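Local atomic coordinates of uncharacterized protein ygiD (Escherichia coli, PDB entry 2PW6), a protein that opens the aromatic ring of L-DOPA between carbons 4 and 5 in vitro as a zinc-dependent extradiol dioxygenase, its physiological substrate being unknown. Residues A[95-100]-A[165-170]; A[151-156]-A[209-214]; A[158-163]-A[242-247]. One frame throughout, in Å; residues are numbered along the deposited sequence.

Interaction 1 of 3, residues A[95-100]-A[165-170]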
ATOM      1  N   PRO A  95       4.215  22.590  10.892  1.00 43.11           N
ATOM      2  CA  PRO A  95       4.721  22.333  12.258  1.00 42.69           C
ATOM      3  C   PRO A  95       3.893  23.017  13.344  1.00 42.19           C
ATOM      4  O   PRO A  95       3.741  22.431  14.435  1.00 42.60           O
ATOM      5  CB  PRO A  95       6.170  22.846  12.211  1.00 43.26           C
ATOM      6  CG  PRO A  95       6.533  22.801  10.698  1.00 43.33           C
ATOM      7  CD  PRO A  95       5.237  23.204  10.019  1.00 42.38           C
ATOM      8  N   ALA A  96       3.326  24.195  13.035  1.00 41.47           N
ATOM      9  CA  ALA A  96       2.429  24.932  13.950  1.00 41.26           C
ATOM     10  C   ALA A  96       1.169  24.132  14.325  1.00 40.52           C
ATOM     11  O   ALA A  96       0.814  23.998  15.513  1.00 39.96           O
ATOM     12  CB  ALA A  96       2.028  26.296  13.372  1.00 41.07           C
ATOM     13  N   LEU A  97       0.497  23.602  13.309  1.00 40.05           N
ATOM     14  CA  LEU A  97      -0.652  22.715  13.553  1.00 39.11           C
ATOM     15  C   LEU A  97      -0.243  21.456  14.327  1.00 37.96           C
ATOM     16  O   LEU A  97      -0.967  21.040  15.227  1.00 37.92           O
ATOM     17  CB  LEU A  97      -1.369  22.350  12.249  1.00 39.00           C
ATOM     18  CG  LEU A  97      -2.525  21.351  12.347  1.00 38.42           C
ATOM     19  CD1 LEU A  97      -3.550  21.678  13.449  1.00 37.30           C
ATOM     20  CD2 LEU A  97      -3.196  21.226  10.993  1.00 39.03           C
ATOM     21  N   ALA A  98       0.917  20.885  14.015  1.00 37.43           N
ATOM     22  CA  ALA A  98       1.405  19.693  14.766  1.00 37.69           C
ATOM     23  C   ALA A  98       1.568  19.913  16.255  1.00 38.57           C
ATOM     24  O   ALA A  98       1.178  19.059  17.059  1.00 39.21           O
ATOM     25  CB  ALA A  98       2.666  19.148  14.188  1.00 36.75           C
ATOM     26  N   GLN A  99       2.144  21.066  16.627  1.00 39.32           N
ATOM     27  CA  GLN A  99       2.375  21.436  18.022  1.00 38.86           C
ATOM     28  C   GLN A  99       1.054  21.718  18.685  1.00 37.34           C
ATOM     29  O   GLN A  99       0.813  21.307  19.841  1.00 36.96           O
ATOM     30  CB  GLN A  99       3.288  22.686  18.065  1.00 39.89           C
ATOM     31  CG  GLN A  99       3.296  23.505  19.366  1.00 41.15           C
ATOM     32  CD  GLN A  99       4.107  24.834  19.208  1.00 41.96           C
ATOM     33  OE1 GLN A  99       5.010  24.931  18.357  1.00 47.19           O
ATOM     34  NE2 GLN A  99       3.752  25.841  19.986  1.00 41.04           N
ATOM     35  N   ARG A 100       0.195  22.424  17.958  1.00 36.02           N
ATOM     36  CA  ARG A 100      -1.153  22.691  18.427  1.00 36.68           C
ATOM     37  C   ARG A 100      -1.982  21.388  18.646  1.00 36.95           C
ATOM     38  O   ARG A 100      -2.780  21.303  19.573  1.00 36.83           O
ATOM     39  CB  ARG A 100      -1.846  23.691  17.493  1.00 36.60           C
ATOM     40  CG  ARG A 100      -3.332  23.933  17.773  1.00 38.43           C
ATOM     41  CD  ARG A 100      -3.656  24.646  19.096  1.00 41.32           C
ATOM     42  NE  ARG A 100      -5.119  24.735  19.290  1.00 41.66           N
ATOM     43  CZ  ARG A 100      -5.792  24.315  20.362  1.00 41.61           C
ATOM     44  NH1 ARG A 100      -5.162  23.779  21.411  1.00 40.86           N
ATOM     45  NH2 ARG A 100      -7.114  24.463  20.400  1.00 42.30           N
ATOM     46  N   GLU A 165     -10.611  27.043  14.167  1.00 50.12           N
ATOM     47  CA  GLU A 165      -9.276  27.609  13.949  1.00 49.43           C
ATOM     48  C   GLU A 165      -8.786  27.441  12.516  1.00 48.55           C
ATOM     49  O   GLU A 165      -7.579  27.434  12.281  1.00 48.49           O
ATOM     50  CB  GLU A 165      -8.262  26.995  14.915  1.00 49.61           C
ATOM     51  CG  GLU A 165      -8.574  27.271  16.375  1.00 51.06           C
ATOM     52  CD  GLU A 165      -7.748  26.455  17.344  1.00 52.62           C
ATOM     53  OE1 GLU A 165      -6.639  25.996  16.982  1.00 54.87           O
ATOM     54  OE2 GLU A 165      -8.211  26.285  18.493  1.00 55.35           O
ATOM     55  N   GLY A 166      -9.723  27.317  11.573  1.00 47.75           N
ATOM     56  CA  GLY A 166      -9.414  27.182  10.136  1.00 46.68           C
ATOM     57  C   GLY A 166      -8.955  25.801   9.670  1.00 46.60           C
ATOM     58  O   GLY A 166      -8.360  25.670   8.580  1.00 46.30           O
ATOM     59  N   ILE A 167      -9.225  24.772  10.479  1.00 45.84           N
ATOM     60  CA  ILE A 167      -8.648  23.444  10.232  1.00 46.01           C
ATOM     61  C   ILE A 167      -9.716  22.439   9.837  1.00 46.09           C
ATOM     62  O   ILE A 167     -10.704  22.255  10.540  1.00 45.32           O
ATOM     63  CB  ILE A 167      -7.803  22.875  11.443  1.00 45.88           C
ATOM     64  CG1 ILE A 167      -6.762  23.887  11.970  1.00 44.38           C
ATOM     65  CG2 ILE A 167      -7.207  21.482  11.103  1.00 45.49           C
ATOM     66  CD1 ILE A 167      -5.830  24.484  10.923  1.00 41.18           C
HETATM   67  N   MSE A 168      -9.483  21.800   8.699  1.00 46.75           N
HETATM   68  CA  MSE A 168     -10.340  20.751   8.201  1.00 48.55           C
HETATM   69  C   MSE A 168      -9.840  19.368   8.611  1.00 46.94           C
HETATM   70  O   MSE A 168      -8.698  19.005   8.363  1.00 46.35           O
HETATM   71  CB  MSE A 168     -10.419  20.811   6.685  1.00 47.69           C
HETATM   72  CG  MSE A 168     -11.473  19.866   6.132  1.00 50.75           C
HETATM   73 SE   MSE A 168     -11.486  19.869   4.218  1.00 56.30          SE
HETATM   74  CE  MSE A 168      -9.628  19.620   3.762  1.00 55.87           C
ATOM     75  N   LEU A 169     -10.730  18.605   9.227  1.00 46.62           N
ATOM     76  CA  LEU A 169     -10.495  17.211   9.504  1.00 45.93           C
ATOM     77  C   LEU A 169     -10.896  16.368   8.261  1.00 45.87           C
ATOM     78  O   LEU A 169     -12.052  16.430   7.791  1.00 45.77           O
ATOM     79  CB  LEU A 169     -11.261  16.820  10.773  1.00 45.35           C
ATOM     80  CG  LEU A 169     -11.108  17.845  11.925  1.00 46.53           C
ATOM     81  CD1 LEU A 169     -12.058  17.613  13.099  1.00 46.46           C
ATOM     82  CD2 LEU A 169      -9.635  18.008  12.448  1.00 43.96           C
ATOM     83  N   VAL A 170      -9.927  15.649   7.696  1.00 44.56           N
ATOM     84  CA  VAL A 170     -10.217  14.654   6.652  1.00 44.89           C
ATOM     85  C   VAL A 170      -9.843  13.225   7.130  1.00 43.53           C
ATOM     86  O   VAL A 170      -8.675  12.867   7.206  1.00 43.25           O
ATOM     87  CB  VAL A 170      -9.578  15.014   5.272  1.00 44.09           C
ATOM     88  CG1 VAL A 170      -8.108  15.132   5.395  1.00 48.32           C
ATOM     89  CG2 VAL A 170      -9.868  13.954   4.219  1.00 44.85           C
TER

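Interaction 2 of 3, residues A[151-156]-A[209-214]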
ATOM      1  N   TRP A 151     -13.075   5.826  22.924  1.00 41.79           N
ATOM      2  CA  TRP A 151     -11.884   6.635  23.026  1.00 42.74           C
ATOM      3  C   TRP A 151     -11.607   7.380  21.699  1.00 42.32           C
ATOM      4  O   TRP A 151     -11.392   8.604  21.684  1.00 42.97           O
ATOM      5  CB  TRP A 151     -10.716   5.720  23.451  1.00 42.29           C
ATOM      6  CG  TRP A 151      -9.468   6.447  23.832  1.00 43.73           C
ATOM      7  CD1 TRP A 151      -9.060   6.794  25.103  1.00 43.71           C
ATOM      8  CD2 TRP A 151      -8.448   6.922  22.935  1.00 43.23           C
ATOM      9  NE1 TRP A 151      -7.842   7.444  25.042  1.00 44.02           N
ATOM     10  CE2 TRP A 151      -7.445   7.536  23.728  1.00 42.31           C
ATOM     11  CE3 TRP A 151      -8.282   6.880  21.537  1.00 41.78           C
ATOM     12  CZ2 TRP A 151      -6.291   8.105  23.171  1.00 42.16           C
ATOM     13  CZ3 TRP A 151      -7.131   7.439  20.984  1.00 43.21           C
ATOM     14  CH2 TRP A 151      -6.150   8.048  21.807  1.00 43.10           C
ATOM     15  N   HIS A 152     -11.640   6.649  20.587  1.00 41.25           N
ATOM     16  CA  HIS A 152     -11.550   7.264  19.268  1.00 40.10           C
ATOM     17  C   HIS A 152     -12.651   8.264  19.000  1.00 40.93           C
ATOM     18  O   HIS A 152     -12.398   9.289  18.367  1.00 41.24           O
ATOM     19  CB  HIS A 152     -11.494   6.201  18.197  1.00 39.72           C
ATOM     20  CG  HIS A 152     -10.375   5.233  18.411  1.00 38.70           C
ATOM     21  ND1 HIS A 152      -9.063   5.565  18.172  1.00 35.40           N
ATOM     22  CD2 HIS A 152     -10.363   3.968  18.905  1.00 36.84           C
ATOM     23  CE1 HIS A 152      -8.292   4.531  18.463  1.00 38.96           C
ATOM     24  NE2 HIS A 152      -9.056   3.550  18.914  1.00 39.15           N
ATOM     25  N   PHE A 153     -13.866   7.991  19.486  1.00 41.02           N
ATOM     26  CA  PHE A 153     -14.950   8.991  19.450  1.00 41.43           C
ATOM     27  C   PHE A 153     -14.579  10.230  20.291  1.00 42.48           C
ATOM     28  O   PHE A 153     -14.756  11.363  19.834  1.00 42.71           O
ATOM     29  CB  PHE A 153     -16.305   8.396  19.903  1.00 40.76           C
ATOM     30  CG  PHE A 153     -17.489   9.355  19.758  1.00 39.82           C
ATOM     31  CD1 PHE A 153     -18.274   9.343  18.616  1.00 40.40           C
ATOM     32  CD2 PHE A 153     -17.813  10.252  20.771  1.00 38.93           C
ATOM     33  CE1 PHE A 153     -19.360  10.215  18.481  1.00 40.83           C
ATOM     34  CE2 PHE A 153     -18.875  11.147  20.639  1.00 39.93           C
ATOM     35  CZ  PHE A 153     -19.659  11.112  19.485  1.00 40.44           C
ATOM     36  N   GLU A 154     -14.099  10.013  21.518  1.00 44.09           N
ATOM     37  CA  GLU A 154     -13.603  11.127  22.355  1.00 46.07           C
ATOM     38  C   GLU A 154     -12.517  11.967  21.672  1.00 45.57           C
ATOM     39  O   GLU A 154     -12.498  13.181  21.851  1.00 45.89           O
ATOM     40  CB  GLU A 154     -13.126  10.674  23.742  1.00 45.96           C
ATOM     41  CG  GLU A 154     -14.216  10.148  24.687  1.00 51.11           C
ATOM     42  CD  GLU A 154     -15.352  11.134  25.011  1.00 56.26           C
ATOM     43  OE1 GLU A 154     -15.327  12.319  24.568  1.00 57.43           O
ATOM     44  OE2 GLU A 154     -16.290  10.687  25.721  1.00 57.19           O
HETATM   45  N   MSE A 155     -11.652  11.320  20.883  1.00 45.74           N
HETATM   46  CA  MSE A 155     -10.659  12.013  20.035  1.00 46.27           C
HETATM   47  C   MSE A 155     -11.249  13.076  19.114  1.00 46.01           C
HETATM   48  O   MSE A 155     -10.723  14.185  19.030  1.00 46.24           O
HETATM   49  CB  MSE A 155      -9.869  11.029  19.179  1.00 46.37           C
HETATM   50  CG  MSE A 155      -8.894  10.180  19.942  1.00 49.65           C
HETATM   51 SE   MSE A 155      -7.436  11.286  20.750  1.00 54.18          SE
HETATM   52  CE  MSE A 155      -6.397  11.635  19.119  1.00 46.52           C
ATOM     53  N   GLY A 156     -12.315  12.728  18.399  1.00 45.79           N
ATOM     54  CA  GLY A 156     -13.005  13.698  17.558  1.00 45.19           C
ATOM     55  C   GLY A 156     -13.698  14.781  18.364  1.00 45.23           C
ATOM     56  O   GLY A 156     -13.916  15.881  17.872  1.00 45.07           O
ATOM     57  N   GLY A 209     -26.473  11.256  22.827  1.00 56.88           N
ATOM     58  CA  GLY A 209     -26.571  10.681  24.159  1.00 57.73           C
ATOM     59  C   GLY A 209     -25.199  10.324  24.700  1.00 58.50           C
ATOM     60  O   GLY A 209     -24.195  10.770  24.146  1.00 58.97           O
ATOM     61  N   PRO A 210     -25.138   9.512  25.778  1.00 58.97           N
ATOM     62  CA  PRO A 210     -23.830   9.100  26.314  1.00 59.62           C
ATOM     63  C   PRO A 210     -23.043   8.272  25.305  1.00 60.24           C
ATOM     64  O   PRO A 210     -23.607   7.365  24.694  1.00 60.58           O
ATOM     65  CB  PRO A 210     -24.181   8.239  27.541  1.00 59.62           C
ATOM     66  CG  PRO A 210     -25.634   8.531  27.841  1.00 59.84           C
ATOM     67  CD  PRO A 210     -26.264   8.929  26.534  1.00 58.90           C
ATOM     68  N   VAL A 211     -21.755   8.590  25.154  1.00 60.63           N
ATOM     69  CA  VAL A 211     -20.836   7.945  24.201  1.00 61.10           C
ATOM     70  C   VAL A 211     -20.876   6.411  24.300  1.00 61.16           C
ATOM     71  O   VAL A 211     -21.015   5.717  23.294  1.00 61.16           O
ATOM     72  CB  VAL A 211     -19.373   8.514  24.354  1.00 60.93           C
ATOM     73  CG1 VAL A 211     -18.873   8.369  25.798  1.00 61.89           C
ATOM     74  CG2 VAL A 211     -18.389   7.878  23.367  1.00 60.40           C
ATOM     75  N   GLU A 212     -20.791   5.915  25.532  1.00 61.57           N
ATOM     76  CA  GLU A 212     -20.829   4.495  25.859  1.00 61.92           C
ATOM     77  C   GLU A 212     -22.044   3.754  25.305  1.00 60.93           C
ATOM     78  O   GLU A 212     -21.993   2.541  25.101  1.00 60.97           O
ATOM     79  CB  GLU A 212     -20.786   4.318  27.383  1.00 62.54           C
ATOM     80  CG  GLU A 212     -19.496   4.791  28.046  1.00 65.97           C
ATOM     81  CD  GLU A 212     -18.260   3.987  27.622  1.00 69.69           C
ATOM     82  OE1 GLU A 212     -17.807   4.150  26.464  1.00 70.45           O
ATOM     83  OE2 GLU A 212     -17.733   3.209  28.461  1.00 71.10           O
ATOM     84  N   GLN A 213     -23.129   4.485  25.082  1.00 59.86           N
ATOM     85  CA  GLN A 213     -24.350   3.916  24.532  1.00 59.22           C
ATOM     86  C   GLN A 213     -24.569   4.272  23.047  1.00 57.67           C
ATOM     87  O   GLN A 213     -25.643   3.992  22.499  1.00 57.92           O
ATOM     88  CB  GLN A 213     -25.593   4.329  25.362  1.00 59.89           C
ATOM     89  CG  GLN A 213     -25.385   4.587  26.868  1.00 62.85           C
ATOM     90  CD  GLN A 213     -25.084   3.324  27.695  1.00 67.24           C
ATOM     91  OE1 GLN A 213     -25.167   2.193  27.203  1.00 67.65           O
ATOM     92  NE2 GLN A 213     -24.729   3.528  28.973  1.00 69.03           N
ATOM     93  N   HIS A 214     -23.574   4.866  22.385  1.00 55.96           N
ATOM     94  CA  HIS A 214     -23.706   5.204  20.945  1.00 54.13           C
ATOM     95  C   HIS A 214     -23.648   3.926  20.101  1.00 53.82           C
ATOM     96  O   HIS A 214     -22.691   3.161  20.213  1.00 52.70           O
ATOM     97  CB  HIS A 214     -22.608   6.189  20.507  1.00 53.85           C
ATOM     98  CG  HIS A 214     -22.911   6.952  19.249  1.00 51.23           C
ATOM     99  ND1 HIS A 214     -23.258   6.343  18.060  1.00 48.35           N
ATOM    100  CD2 HIS A 214     -22.878   8.282  18.988  1.00 49.60           C
ATOM    101  CE1 HIS A 214     -23.448   7.261  17.128  1.00 46.60           C
ATOM    102  NE2 HIS A 214     -23.226   8.448  17.665  1.00 48.49           N
TER

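Interaction 3 of 3, residues A[158-163]-A[242-247]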
ATOM      1  N   LYS A 158     -12.282  16.081  21.053  1.00 45.58           N
ATOM      2  CA  LYS A 158     -11.153  17.006  21.260  1.00 45.10           C
ATOM      3  C   LYS A 158     -10.758  17.732  19.979  1.00 44.98           C
ATOM      4  O   LYS A 158     -10.434  18.918  20.019  1.00 46.00           O
ATOM      5  CB  LYS A 158      -9.939  16.276  21.810  1.00 45.09           C
ATOM      6  CG  LYS A 158     -10.157  15.604  23.132  1.00 45.80           C
ATOM      7  CD  LYS A 158      -9.009  14.656  23.389  1.00 48.56           C
ATOM      8  CE  LYS A 158      -8.877  14.376  24.863  1.00 52.79           C
ATOM      9  NZ  LYS A 158      -9.921  13.443  25.331  1.00 55.85           N
ATOM     10  N   LEU A 159     -10.788  17.042  18.840  1.00 43.73           N
ATOM     11  CA  LEU A 159     -10.416  17.680  17.563  1.00 42.89           C
ATOM     12  C   LEU A 159     -11.378  18.749  17.102  1.00 42.84           C
ATOM     13  O   LEU A 159     -11.045  19.535  16.210  1.00 42.56           O
ATOM     14  CB  LEU A 159     -10.277  16.638  16.457  1.00 42.50           C
ATOM     15  CG  LEU A 159      -9.071  15.714  16.629  1.00 42.89           C
ATOM     16  CD1 LEU A 159      -9.261  14.453  15.812  1.00 41.35           C
ATOM     17  CD2 LEU A 159      -7.748  16.468  16.285  1.00 40.89           C
ATOM     18  N   ALA A 160     -12.584  18.730  17.664  1.00 43.38           N
ATOM     19  CA  ALA A 160     -13.657  19.657  17.302  1.00 44.37           C
ATOM     20  C   ALA A 160     -13.231  21.137  17.417  1.00 44.47           C
ATOM     21  O   ALA A 160     -13.470  21.928  16.500  1.00 44.20           O
ATOM     22  CB  ALA A 160     -14.940  19.371  18.141  1.00 43.92           C
ATOM     23  N   ALA A 161     -12.572  21.493  18.520  1.00 44.93           N
ATOM     24  CA  ALA A 161     -12.063  22.858  18.680  1.00 45.80           C
ATOM     25  C   ALA A 161     -11.273  23.362  17.453  1.00 45.43           C
ATOM     26  O   ALA A 161     -11.368  24.524  17.088  1.00 46.35           O
ATOM     27  CB  ALA A 161     -11.215  22.987  19.979  1.00 45.79           C
ATOM     28  N   LEU A 162     -10.499  22.505  16.811  1.00 45.23           N
ATOM     29  CA  LEU A 162      -9.693  22.965  15.674  1.00 45.53           C
ATOM     30  C   LEU A 162     -10.510  23.418  14.467  1.00 46.58           C
ATOM     31  O   LEU A 162      -9.969  24.057  13.545  1.00 46.65           O
ATOM     32  CB  LEU A 162      -8.705  21.907  15.238  1.00 45.45           C
ATOM     33  CG  LEU A 162      -7.643  21.428  16.218  1.00 44.27           C
ATOM     34  CD1 LEU A 162      -7.024  20.174  15.638  1.00 39.00           C
ATOM     35  CD2 LEU A 162      -6.592  22.530  16.458  1.00 40.39           C
ATOM     36  N   ARG A 163     -11.809  23.109  14.481  1.00 47.37           N
ATOM     37  CA  ARG A 163     -12.675  23.446  13.367  1.00 48.16           C
ATOM     38  C   ARG A 163     -12.975  24.951  13.293  1.00 48.94           C
ATOM     39  O   ARG A 163     -13.210  25.490  12.212  1.00 49.24           O
ATOM     40  CB  ARG A 163     -13.949  22.607  13.406  1.00 48.24           C
ATOM     41  CG  ARG A 163     -13.712  21.106  13.152  1.00 46.94           C
ATOM     42  CD  ARG A 163     -15.016  20.330  13.243  1.00 47.96           C
ATOM     43  NE  ARG A 163     -16.000  20.836  12.279  1.00 44.54           N
ATOM     44  CZ  ARG A 163     -17.317  20.837  12.473  1.00 44.25           C
ATOM     45  NH1 ARG A 163     -17.853  20.325  13.589  1.00 44.08           N
ATOM     46  NH2 ARG A 163     -18.105  21.348  11.537  1.00 44.01           N
ATOM     47  N   LEU A 242     -17.349  11.846  13.572  1.00 45.73           N
ATOM     48  CA  LEU A 242     -18.566  11.953  14.395  1.00 45.41           C
ATOM     49  C   LEU A 242     -18.332  12.578  15.761  1.00 45.12           C
ATOM     50  O   LEU A 242     -19.192  13.307  16.265  1.00 45.75           O
ATOM     51  CB  LEU A 242     -19.264  10.609  14.585  1.00 45.04           C
ATOM     52  CG  LEU A 242     -20.112   9.991  13.479  1.00 46.26           C
ATOM     53  CD1 LEU A 242     -20.893   8.845  14.114  1.00 45.88           C
ATOM     54  CD2 LEU A 242     -21.043  11.003  12.768  1.00 43.62           C
ATOM     55  N   GLY A 243     -17.195  12.273  16.380  1.00 45.43           N
ATOM     56  CA  GLY A 243     -16.811  12.904  17.659  1.00 45.98           C
ATOM     57  C   GLY A 243     -16.855  14.435  17.590  1.00 46.32           C
ATOM     58  O   GLY A 243     -17.159  15.083  18.578  1.00 46.43           O
ATOM     59  N   ALA A 244     -16.590  14.982  16.404  1.00 47.39           N
ATOM     60  CA  ALA A 244     -16.520  16.420  16.131  1.00 49.26           C
ATOM     61  C   ALA A 244     -17.854  17.128  15.855  1.00 50.45           C
ATOM     62  O   ALA A 244     -17.885  18.360  15.665  1.00 50.15           O
ATOM     63  CB  ALA A 244     -15.534  16.679  14.967  1.00 48.86           C
ATOM     64  N   TRP A 245     -18.945  16.359  15.817  1.00 52.11           N
ATOM     65  CA  TRP A 245     -20.300  16.916  15.602  1.00 53.47           C
ATOM     66  C   TRP A 245     -20.827  17.582  16.874  1.00 54.11           C
ATOM     67  O   TRP A 245     -20.755  16.994  17.959  1.00 54.09           O
ATOM     68  CB  TRP A 245     -21.251  15.793  15.175  1.00 53.94           C
ATOM     69  CG  TRP A 245     -22.630  16.223  14.736  1.00 53.72           C
ATOM     70  CD1 TRP A 245     -22.944  17.214  13.843  1.00 53.66           C
ATOM     71  CD2 TRP A 245     -23.874  15.634  15.138  1.00 53.82           C
ATOM     72  NE1 TRP A 245     -24.303  17.292  13.685  1.00 54.09           N
ATOM     73  CE2 TRP A 245     -24.902  16.338  14.472  1.00 54.83           C
ATOM     74  CE3 TRP A 245     -24.220  14.584  16.007  1.00 52.41           C
ATOM     75  CZ2 TRP A 245     -26.269  16.019  14.641  1.00 54.89           C
ATOM     76  CZ3 TRP A 245     -25.579  14.275  16.189  1.00 54.02           C
ATOM     77  CH2 TRP A 245     -26.585  14.990  15.500  1.00 53.86           C
ATOM     78  N   ASP A 246     -21.353  18.799  16.750  1.00 55.56           N
ATOM     79  CA  ASP A 246     -21.875  19.520  17.940  1.00 57.03           C
ATOM     80  C   ASP A 246     -23.309  19.134  18.395  1.00 57.65           C
ATOM     81  O   ASP A 246     -23.756  19.548  19.485  1.00 57.15           O
ATOM     82  CB  ASP A 246     -21.751  21.053  17.768  1.00 57.18           C
ATOM     83  CG  ASP A 246     -22.585  21.596  16.611  1.00 58.71           C
ATOM     84  OD1 ASP A 246     -23.407  20.835  16.053  1.00 59.72           O
ATOM     85  OD2 ASP A 246     -22.411  22.788  16.246  1.00 58.99           O
ATOM     86  N   GLY A 247     -24.009  18.343  17.568  1.00 58.13           N
ATOM     87  CA  GLY A 247     -25.423  18.011  17.796  1.00 59.29           C
ATOM     88  C   GLY A 247     -26.411  18.873  17.007  1.00 60.32           C
ATOM     89  O   GLY A 247     -27.611  18.589  16.984  1.00 60.52           O
TER

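Interaction 1 of 3, residues A[95-100]-A[165-170]
L97 meets I167 tip to tip, its CD2 methyl lying 4.0 Å from I167 CG2, while its other methyl, CD1, faces I167 CG1. With CG of L97 anti to the backbone N (chi1 176°), the isobutyl group leaves helix 95-105 in the direction of the strand, and both branches of I167 take part in receiving it. The pair is buried and purely apolar. A polar contact joins the same two elements nearer the surface, where R100, one helical turn on from L97, forms a salt bridge with E165 in the turn that leads into the strand. The arginine grips side-on, using NE and NH2, one for each carboxylate oxygen. R100 NE donates to E165 OE1 at 3.0 Å, almost straight and within the guanidinium plane, and R100 NH2 donates to E165 OE2 at 2.9 Å along a more bent path, with the oxygen tilted from that plane. Both oxygens use their syn lone pairs, and the two flat groups are nearly coplanar, 21° apart, a geometry that fixes the rotation of each. The R100 chain, bent by its rotation about CB-CG (chi2 67°), crosses the extended glutamate at about a right angle. A lysine in place of R100 could offer only one nitrogen and would probably lose the two-point grip, leaving one carboxylate oxygen without its mate and the carboxylate freer to turn. The contact is characteristic of a helix packed on a sheet, with an apolar floor and an ion pair at its margin, and it lies away from the metal site. L97 also rests on A50 of strand 50-60 and V139 of strand 138-144, while I167 touches A50 and V52, so helix 95-105 spans three neighbouring parallel strands: 138-144, 50-60 and 167-173.

Interaction 2 of 3, residues A[151-156]-A[209-214]
F153 and V211 make the apolar part of this contact, between helix 149-159 and the short 3-10 turn 211-213. Their side chains slide past each other in opposite directions, and V211 CG2 comes within 3.6 Å of F153 CD2, approaching the ring obliquely. The V211 chi1 of 56° sets CG2 opposite the backbone N and turns that methyl to the phenyl ring, whereas CG1 faces E154. V217 of the following loop touches both F153 and V211. The aromatic part pairs F153 with H214, whose rings are oblique, with planes at 50° and centroids 5.5 Å apart; the nearest atoms are F153 CE1 and H214 CD2 at 4.0 Å. H214 ND1 is hydrogen-bonded to L216 N, which helps fix how the imidazole is turned, and W207 meets the same ring. At the margin, E154 bends at chi2 and brings OE2 to 3.5 Å from V211 CG1, a van der Waals approach of a carboxylate to a methyl. No hydrogen bond or salt bridge joins the two segments, so between them cohesion rests on van der Waals and apolar packing.

Interaction 3 of 3, residues A[158-163]-A[242-247]
A160 and A244 bring their backbones together, CA to CA 4.5 Å, where the C-terminal ends of helices 149-159 and 236-243 meet beside the central mixed sheet of the LigB-type dioxygenase domain. Small side chains permit so near an approach: A160 CB lies 3.9 Å from A244 CA and 4.2 Å from A244 CB. R163 adds the polar element. Its aliphatic part runs past the same alanine, with CD 4.1 Å from A244 CB, and its bend at chi3 (58°) turns the guanidinium to the carbonyl of A244, which sits at the guanidinium edge, near its plane.

Further out, stronger partners position the arginine. R163 NE donates to M15 O, and R163 NH2 forms a salt bridge with E249, whose carboxylate also accepts from D246 N; one glutamate thus links the arginine to the turn after helix 236-243. This buried guanidinium consequently ties together the N-terminal segment, the end of one helix and the loop beyond another. L169 of strand 167-173 touches both R163 and A244 from the sheet side. With the guanidinium so positioned, R163 NH1 donates to A244 O at 2.9 Å, a weak bond, since the angle at the hydrogen is only 124°.

The three contacts lie within one LigB-type catalytic domain, away from its metal-binding histidines. Interactions 2 and 3 share helix 149-159 and have centres 11 Å apart; F153 CE1 lies 3.7 Å from G243 N, joining them into continuous packing. Interaction 1 is 13 Å from interaction 3, centre to centre, and touches it through L159, L162 and R163, which pack against L169 and R100, with a probable hydrogen bond from I167 N to L162 O. The centres of interactions 1 and 2 are 22 Å apart, their nearest atoms about 5 Å, without touching. Along the chain the segments alternate, so helix 149-159 and strand 167-173, consecutive elements, link earlier helix 95-105 with the later 209-214 and 242-247 regions.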